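Local coordinates for protein DNA-entry nuclease (Competence-specific nuclease) (Streptococcus agalactiae ILRI112, PDB 4QGO) that probably cleaves DNA, and perhaps RNA, with little regard to sequence as a metal-dependent beta-beta-alpha nuclease and acts as a virulence factor of the bacterium, at residues Thr65-Leu70 and Arg169-Val174; His106-Gly111 and Val135-Ala140; Met189-Lys194 and Phe202-Pro207. The protein carries 1 engineered substitution. All blocks are in the same frame, centred on the assembly; numbering follows the deposited sequence. Where two conformers were deposited one is given.

Interaction 1. Residues Thr65-Leu70 and Arg169-Val174; sequences TANAML and RVRYRV. With SO4 (sulfate ion), chain C.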
# COMPACT_ATOMS: atom_id res chain seq x y z
N THR A 65 -5.53 -9.08 -0.61
CA THR A 65 -6.50 -8.02 -0.85
C THR A 65 -7.23 -7.54 0.40
O THR A 65 -7.87 -8.32 1.10
CB THR A 65 -7.54 -8.49 -1.87
OG1 THR A 65 -6.87 -9.11 -2.97
CG2 THR A 65 -8.36 -7.32 -2.39
N ALA A 66 -7.09 -6.24 0.67
CA ALA A 66 -7.79 -5.59 1.77
C ALA A 66 -8.81 -4.62 1.21
O ALA A 66 -8.53 -3.88 0.26
CB ALA A 66 -6.80 -4.83 2.66
N ASN A 67 -9.99 -4.61 1.82
CA ASN A 67 -11.06 -3.73 1.39
C ASN A 67 -11.65 -2.94 2.54
O ASN A 67 -11.68 -3.40 3.67
CB ASN A 67 -12.18 -4.54 0.75
CG ASN A 67 -11.90 -4.87 -0.70
OD1 ASN A 67 -11.98 -4.00 -1.57
ND2 ASN A 67 -11.60 -6.13 -0.98
N ALA A 68 -12.15 -1.75 2.23
CA ALA A 68 -12.80 -0.92 3.24
C ALA A 68 -13.84 -0.02 2.63
O ALA A 68 -13.78 0.31 1.43
CB ALA A 68 -11.77 -0.08 3.99
N MET A 69 -14.83 0.34 3.44
CA MET A 69 -15.66 1.50 3.19
C MET A 69 -15.41 2.43 4.34
O MET A 69 -15.65 2.07 5.50
CB MET A 69 -17.15 1.14 3.12
CG MET A 69 -18.06 2.37 3.07
SD MET A 69 -17.86 3.35 1.55
CE MET A 69 -18.47 2.22 0.34
N LEU A 70 -14.86 3.59 4.02
CA LEU A 70 -14.37 4.52 5.02
C LEU A 70 -15.29 5.72 5.17
O LEU A 70 -15.76 6.28 4.18
CB LEU A 70 -12.97 5.01 4.64
CG LEU A 70 -11.88 3.96 4.42
CD1 LEU A 70 -10.60 4.60 3.87
CD2 LEU A 70 -11.58 3.20 5.71
N ARG A 169 -17.58 9.64 1.83
CA ARG A 169 -17.55 8.18 1.96
C ARG A 169 -16.59 7.65 0.91
O ARG A 169 -16.74 7.92 -0.28
CB ARG A 169 -18.94 7.59 1.70
CG ARG A 169 -19.96 7.85 2.80
CD ARG A 169 -20.11 6.63 3.69
NE ARG A 169 -20.79 5.54 3.00
CZ ARG A 169 -21.04 4.35 3.54
NH1 ARG A 169 -20.65 4.06 4.79
NH2 ARG A 169 -21.67 3.44 2.83
N VAL A 170 -15.58 6.91 1.36
CA VAL A 170 -14.54 6.45 0.44
C VAL A 170 -14.44 4.93 0.42
O VAL A 170 -14.13 4.31 1.43
CB VAL A 170 -13.17 7.07 0.77
CG1 VAL A 170 -12.14 6.60 -0.26
CG2 VAL A 170 -13.26 8.59 0.76
N ARG A 171 -14.74 4.34 -0.73
CA ARG A 171 -14.51 2.91 -0.95
C ARG A 171 -13.03 2.75 -1.30
O ARG A 171 -12.49 3.50 -2.10
CB ARG A 171 -15.43 2.41 -2.07
CG ARG A 171 -15.32 0.94 -2.39
CD ARG A 171 -15.90 0.02 -1.30
NE ARG A 171 -15.84 -1.35 -1.80
CZ ARG A 171 -14.77 -2.13 -1.75
NH1 ARG A 171 -13.66 -1.71 -1.14
NH2 ARG A 171 -14.80 -3.34 -2.29
N TYR A 172 -12.36 1.78 -0.68
CA TYR A 172 -10.89 1.70 -0.67
C TYR A 172 -10.47 0.24 -0.78
O TYR A 172 -11.05 -0.63 -0.13
CB TYR A 172 -10.40 2.28 0.66
CG TYR A 172 -8.91 2.56 0.84
CD1 TYR A 172 -8.17 3.21 -0.14
CD2 TYR A 172 -8.28 2.25 2.04
CE1 TYR A 172 -6.82 3.50 0.06
CE2 TYR A 172 -6.93 2.54 2.24
CZ TYR A 172 -6.21 3.17 1.26
OH TYR A 172 -4.87 3.46 1.45
N ARG A 173 -9.47 -0.02 -1.61
CA ARG A 173 -8.96 -1.38 -1.80
C ARG A 173 -7.45 -1.33 -1.93
O ARG A 173 -6.91 -0.60 -2.76
CB ARG A 173 -9.60 -2.04 -3.02
CG ARG A 173 -9.17 -3.51 -3.26
CD ARG A 173 -10.11 -4.21 -4.25
NE ARG A 173 -10.18 -3.54 -5.55
CZ ARG A 173 -11.24 -3.55 -6.36
NH1 ARG A 173 -12.36 -4.18 -6.00
NH2 ARG A 173 -11.19 -2.90 -7.52
N VAL A 174 -6.77 -2.09 -1.08
CA VAL A 174 -5.31 -2.13 -1.06
C VAL A 174 -4.84 -3.57 -1.23
O VAL A 174 -5.22 -4.46 -0.47
CB VAL A 174 -4.76 -1.57 0.26
CG1 VAL A 174 -3.25 -1.69 0.30
CG2 VAL A 174 -5.20 -0.10 0.44
S SO4 C . -13.43 -6.99 -4.00
O1 SO4 C . -12.09 -7.43 -3.66
O2 SO4 C . -14.40 -7.65 -3.15
O3 SO4 C . -13.74 -7.31 -5.40
O4 SO4 C . -13.55 -5.55 -3.81

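Interaction 2. Residues His106-Gly111 and Val135-Ala140; sequences HAVDKG and VVTQTA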
# COMPACT_ATOMS: atom_id res chain seq x y z
N HIS A 106 17.18 3.85 7.77
CA HIS A 106 16.88 2.42 7.82
C HIS A 106 16.15 2.05 6.54
O HIS A 106 15.61 2.91 5.85
CB HIS A 106 16.03 2.08 9.03
CG HIS A 106 14.71 2.78 9.05
ND1 HIS A 106 14.54 4.04 9.58
CD2 HIS A 106 13.49 2.40 8.58
CE1 HIS A 106 13.27 4.40 9.44
NE2 HIS A 106 12.62 3.42 8.84
N ALA A 107 16.11 0.76 6.23
CA ALA A 107 15.62 0.30 4.93
C ALA A 107 14.11 0.06 4.89
O ALA A 107 13.47 0.43 3.90
CB ALA A 107 16.34 -0.96 4.51
N VAL A 108 13.56 -0.53 5.94
CA VAL A 108 12.16 -0.98 5.91
C VAL A 108 11.34 -0.56 7.12
O VAL A 108 11.88 -0.34 8.20
CB VAL A 108 12.04 -2.51 5.72
CG1 VAL A 108 12.56 -2.93 4.35
CG2 VAL A 108 12.77 -3.26 6.85
N ASP A 109 10.03 -0.44 6.89
CA ASP A 109 9.04 -0.10 7.90
C ASP A 109 7.97 -1.18 7.90
O ASP A 109 7.75 -1.85 6.89
CB ASP A 109 8.33 1.21 7.55
CG ASP A 109 9.22 2.43 7.66
OD1 ASP A 109 10.24 2.38 8.36
OD2 ASP A 109 8.85 3.46 7.06
N LYS A 110 7.32 -1.35 9.04
CA LYS A 110 6.10 -2.14 9.09
C LYS A 110 5.09 -1.35 8.27
O LYS A 110 4.67 -0.26 8.66
CB LYS A 110 5.63 -2.31 10.53
CG LYS A 110 6.53 -3.24 11.34
CD LYS A 110 6.20 -3.20 12.82
CE LYS A 110 7.25 -3.94 13.64
NZ LYS A 110 7.22 -3.56 15.08
N GLY A 111 4.73 -1.89 7.12
CA GLY A 111 3.79 -1.20 6.25
C GLY A 111 2.36 -1.70 6.36
O GLY A 111 2.05 -2.82 5.95
N VAL A 135 -0.10 -6.15 7.59
CA VAL A 135 1.23 -5.55 7.63
C VAL A 135 2.21 -6.31 6.75
O VAL A 135 2.29 -7.54 6.82
CB VAL A 135 1.79 -5.51 9.08
CG1 VAL A 135 3.19 -4.88 9.09
CG2 VAL A 135 0.84 -4.74 9.99
N VAL A 136 2.94 -5.57 5.92
CA VAL A 136 3.99 -6.14 5.09
C VAL A 136 5.32 -5.43 5.35
O VAL A 136 5.37 -4.39 6.01
CB VAL A 136 3.67 -6.06 3.58
CG1 VAL A 136 2.45 -6.92 3.25
CG2 VAL A 136 3.45 -4.60 3.13
N THR A 137 6.39 -6.02 4.84
CA THR A 137 7.69 -5.37 4.83
C THR A 137 7.69 -4.36 3.70
O THR A 137 7.59 -4.73 2.54
CB THR A 137 8.81 -6.40 4.62
OG1 THR A 137 8.82 -7.30 5.74
CG2 THR A 137 10.17 -5.72 4.49
N GLN A 138 7.78 -3.08 4.05
CA GLN A 138 7.66 -2.02 3.05
C GLN A 138 8.85 -1.09 3.14
O GLN A 138 9.31 -0.73 4.24
CB GLN A 138 6.36 -1.23 3.27
CG GLN A 138 6.05 -0.28 2.11
CD GLN A 138 4.68 0.35 2.23
OE1 GLN A 138 4.20 0.59 3.34
NE2 GLN A 138 4.04 0.62 1.10
N THR A 139 9.37 -0.69 1.98
CA THR A 139 10.52 0.22 2.02
C THR A 139 10.15 1.51 2.77
O THR A 139 9.00 1.97 2.72
CB THR A 139 11.08 0.55 0.63
OG1 THR A 139 10.14 1.36 -0.09
CG2 THR A 139 11.39 -0.74 -0.13
N ALA A 140 11.12 2.09 3.47
CA ALA A 140 10.89 3.34 4.17
C ALA A 140 10.41 4.41 3.20
O ALA A 140 9.48 5.15 3.52
CB ALA A 140 12.16 3.80 4.88

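Interaction 3. Residues Met189-Lys194 and Phe202-Pro207; sequences MHLEAK and FNVAIP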
# COMPACT_ATOMS: atom_id res chain seq x y z
N MET A 189 2.57 -1.95 -3.94
CA MET A 189 1.29 -1.88 -3.26
C MET A 189 0.25 -1.23 -4.17
O MET A 189 0.41 -0.09 -4.59
CB MET A 189 1.42 -1.10 -1.94
CG MET A 189 2.35 -1.76 -0.93
SD MET A 189 1.66 -3.25 -0.19
CE MET A 189 0.58 -2.52 1.05
N HIS A 190 -0.81 -1.97 -4.49
CA HIS A 190 -1.87 -1.46 -5.35
C HIS A 190 -2.91 -0.74 -4.51
O HIS A 190 -3.53 -1.35 -3.64
CB HIS A 190 -2.50 -2.65 -6.10
CG HIS A 190 -3.50 -2.27 -7.14
ND1 HIS A 190 -4.28 -3.22 -7.77
CD2 HIS A 190 -3.85 -1.08 -7.68
CE1 HIS A 190 -5.07 -2.63 -8.65
NE2 HIS A 190 -4.83 -1.33 -8.62
N LEU A 191 -3.10 0.57 -4.73
CA LEU A 191 -4.09 1.34 -3.98
C LEU A 191 -5.17 1.85 -4.92
O LEU A 191 -4.86 2.45 -5.95
CB LEU A 191 -3.46 2.56 -3.30
CG LEU A 191 -2.07 2.43 -2.68
CD1 LEU A 191 -1.62 3.77 -2.13
CD2 LEU A 191 -2.09 1.39 -1.57
N GLU A 192 -6.44 1.65 -4.53
CA GLU A 192 -7.59 2.09 -5.30
C GLU A 192 -8.55 2.80 -4.36
O GLU A 192 -8.81 2.32 -3.24
CB GLU A 192 -8.30 0.88 -5.90
CG GLU A 192 -7.46 0.10 -6.89
CD GLU A 192 -8.17 -1.15 -7.32
OE1 GLU A 192 -9.05 -1.07 -8.20
OE2 GLU A 192 -7.87 -2.22 -6.75
N ALA A 193 -9.10 3.94 -4.79
CA ALA A 193 -10.04 4.68 -3.96
C ALA A 193 -11.09 5.38 -4.81
O ALA A 193 -10.79 5.84 -5.92
CB ALA A 193 -9.31 5.70 -3.08
N LYS A 194 -12.30 5.48 -4.28
CA LYS A 194 -13.39 6.16 -4.98
C LYS A 194 -14.33 6.72 -3.92
O LYS A 194 -14.80 5.99 -3.05
CB LYS A 194 -14.13 5.15 -5.88
CG LYS A 194 -15.38 5.68 -6.54
CD LYS A 194 -15.04 6.77 -7.53
CE LYS A 194 -16.29 7.25 -8.27
NZ LYS A 194 -16.95 6.14 -9.01
N PHE A 202 -8.66 7.29 -7.53
CA PHE A 202 -7.32 6.95 -8.00
C PHE A 202 -7.11 5.45 -8.11
O PHE A 202 -7.85 4.66 -7.50
CB PHE A 202 -6.20 7.63 -7.18
CG PHE A 202 -6.17 7.27 -5.71
CD1 PHE A 202 -5.71 6.03 -5.29
CD2 PHE A 202 -6.54 8.20 -4.75
CE1 PHE A 202 -5.65 5.70 -3.95
CE2 PHE A 202 -6.47 7.89 -3.40
CZ PHE A 202 -6.03 6.65 -2.99
N ASN A 203 -6.11 5.06 -8.88
CA ASN A 203 -5.75 3.67 -9.09
C ASN A 203 -4.26 3.68 -9.37
O ASN A 203 -3.83 4.07 -10.46
CB ASN A 203 -6.53 3.08 -10.28
CG ASN A 203 -6.38 1.58 -10.38
OD1 ASN A 203 -5.52 0.98 -9.74
ND2 ASN A 203 -7.23 0.96 -11.20
N VAL A 204 -3.47 3.29 -8.37
CA VAL A 204 -2.02 3.39 -8.47
C VAL A 204 -1.32 2.15 -7.93
O VAL A 204 -1.87 1.40 -7.11
CB VAL A 204 -1.48 4.63 -7.70
CG1 VAL A 204 -2.07 5.94 -8.24
CG2 VAL A 204 -1.76 4.49 -6.22
N ALA A 205 -0.09 1.96 -8.39
CA ALA A 205 0.81 0.97 -7.79
C ALA A 205 2.01 1.71 -7.25
O ALA A 205 2.68 2.43 -7.98
CB ALA A 205 1.24 -0.07 -8.82
N ILE A 206 2.27 1.56 -5.95
CA ILE A 206 3.41 2.19 -5.29
C ILE A 206 4.54 1.18 -5.26
O ILE A 206 4.45 0.18 -4.55
CB ILE A 206 3.08 2.54 -3.82
CG1 ILE A 206 1.73 3.26 -3.69
CG2 ILE A 206 4.23 3.35 -3.21
CD1 ILE A 206 1.66 4.58 -4.36
N PRO A 207 5.61 1.42 -6.04
CA PRO A 207 6.68 0.41 -6.04
C PRO A 207 7.28 0.23 -4.65
O PRO A 207 7.52 1.21 -3.93
CB PRO A 207 7.72 1.01 -7.02
CG PRO A 207 6.87 1.91 -7.94
CD PRO A 207 5.87 2.52 -6.99
O HOH W 1 -7.34 -1.98 -10.84

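Interaction 1. Residues Thr65-Leu70 and Arg169-Val174
Arg-171 and Met-69 face each other in a non-hydrogen-bonded pair, and the arginine side chain then runs across its neighbours toward Asn-67. Its CB and CD both lie against the CE methyl of Met-69, CD at 3.8 Å, the two side chains crossing at about a right angle. CG sits anti to the backbone N (chi1 -179°), and a bend at chi2 (71°) brings CD over the backbone, 3.5 Å from Ala-68 O. At the tip, NH1 and NH2 grip a single atom end-on: Asn-67 OD1 lies in the guanidinium plane, 2.9 Å from NH1 and 3.0 Å from NH2. The amide itself is turned 74° against that plane, and both nitrogens reach OD1 from one side of it. NH1 makes a longer bond of 3.3 Å to Ala-68 O, arriving on the opposite face of that carbonyl from Tyr-172 N.

The two antiparallel strands sit side by side in the seven-stranded sheet of this nuclease, between strands 52-54 and 188-195. On the sheet face of Leu-70, Val-170 and Tyr-172, Leu-70 CD1 touches Tyr-172 CD2, and helix 153-165 packs over all three.

On the sheet face that carries Asn-67, Arg-171 and Arg-173, a sulfate ion, probably from the crystallisation liquor, takes a bond from Asn-67 ND2 to O1. Its O4 receives Arg-173 NH1 at 2.8 Å and, weakly, Arg-171 NH2. Farther along, Met-69 CG rests 3.5 Å from Arg-169 NH1, over one guanidinium face, while Arg-169 NH2 bonds to Val-49 O and NH1 pairs with Asp-71.

Interaction 2. Residues His106-Gly111 and Val135-Ala140
Val-108 and Thr-137 meet obliquely through methyl groups, CG1 to CG2 at 3.7 Å, on a two-stranded antiparallel sheet whose second strand leads straight into helix 140-144. This is the strand-strand-helix order of the beta-beta-alpha, or His-Me finger, motif. Asp-109 with Gln-138 and Gly-111 with Val-136 are hydrogen-bonded pairs, each joined by two backbone bonds. The Val-108 methyl comes to Thr-137 because CG1 stands anti to the carbonyl carbon (chi1 -66°). The threonine hydroxyl has its partner elsewhere, at Leu-93 O.

Further along the strands, Lys-110 CB packs against Val-135 CG1. On the other side of the sheet, the extended Gln-138 side chain lays OE1 against Gly-111 CA, 3.4 Å away, where the glycine has no side chain to bar it; Gln-138 NE2 bonds to Gln-153 OE1 of helix 153-165.

Asp-109 comes up beside the first turn of the helix, with OD2 3.5 Å from Ala-140 CA. Its OD1 accepts His-106 NE2 at 2.6 Å on the syn lone pair, close to the imidazole plane, which ties the ring's rotation to the carboxylate. OD2 is held in turn by Gln-144 NE2.

At the strand-helix junction Thr-139 is the N-cap: OG1 caps a backbone N just past Ala-140 and also bonds Ser-142 OG. Ala-140 N donates to Ala-107 O at 2.9 Å, fastening the helix start to the chain ahead of the first strand. The Ala-140 methyl sits obliquely to the imidazole, 4.0 Å from NE2, and 3.7 Å from His-106 O, a buried carbonyl oxygen with no hydrogen-bond partner in the model.

Interaction 3. Residues Met189-Lys194 and Phe202-Pro207
Met-189, Leu-191 and Ala-193 face Ile-206, Val-204 and Phe-202 in hydrogen-bonded pairs of two antiparallel strands whose axes approach to 4.6 Å, with 156° between their directions. The non-hydrogen-bonded pairs in between put His-190 and Glu-192 on the other face, with Asn-203 and Ala-205.

There His-190 NE2 donates to Asn-203 OD1 at 2.7 Å; the acceptor lies in the ring plane and the donor in the carbonyl plane, with ring and amide only 14° apart. Glu-192 runs alongside Asn-203, its CG 3.6 Å from OD1, and carries OE2 over one face of the imidazole. Asn-203 ND2 donates to a water that gives a weak bond to Glu-192 OE1, an oxygen held more firmly by Thr-41 OG1 and Arg-173.

On the opposite face the contacts are mainly apolar. Phe-202 CG stands between the backbone N and the carbonyl carbon (chi1 61°), and its ring receives the Ala-193 methyl over one face: CB lies 3.7 Å from the ring centroid, a CH-pi contact. Leu-191 O meets the ring edge, and Tyr-156 of helix 153-165 packs edge-to-face against Phe-202. Leu-191 CB touches Val-204 CG2, while Leu-191 CD1 reaches Ile-206 CG1 at 3.7 Å.

The arrangement is a beta hairpin inside an antiparallel sheet, flanked by strands 33-36 and 170-177, its apolar face packed on a helix.

In the fold
Of the paired segments, 65-70 comes first along the chain, and its partner arrives only about a hundred residues later, so interaction 1 closes a long loop. Within that loop lies the whole of interaction 2, a shorter closure of some two dozen residues between 106-111 and 135-140; the two do not touch, and sit on opposite sides of the chain's centre. Interaction 3 follows in series as a beta hairpin with a short connection. Strands 170-177 and 188-195 are sheet neighbours, so interactions 1 and 3 continue one sheet, joined by Arg-171 N to Lys-194 O and the Arg-173 to Glu-192 salt bridge. Met-189 also touches Gln-138 and Val-136, bringing the beta-beta-alpha strands against that sheet.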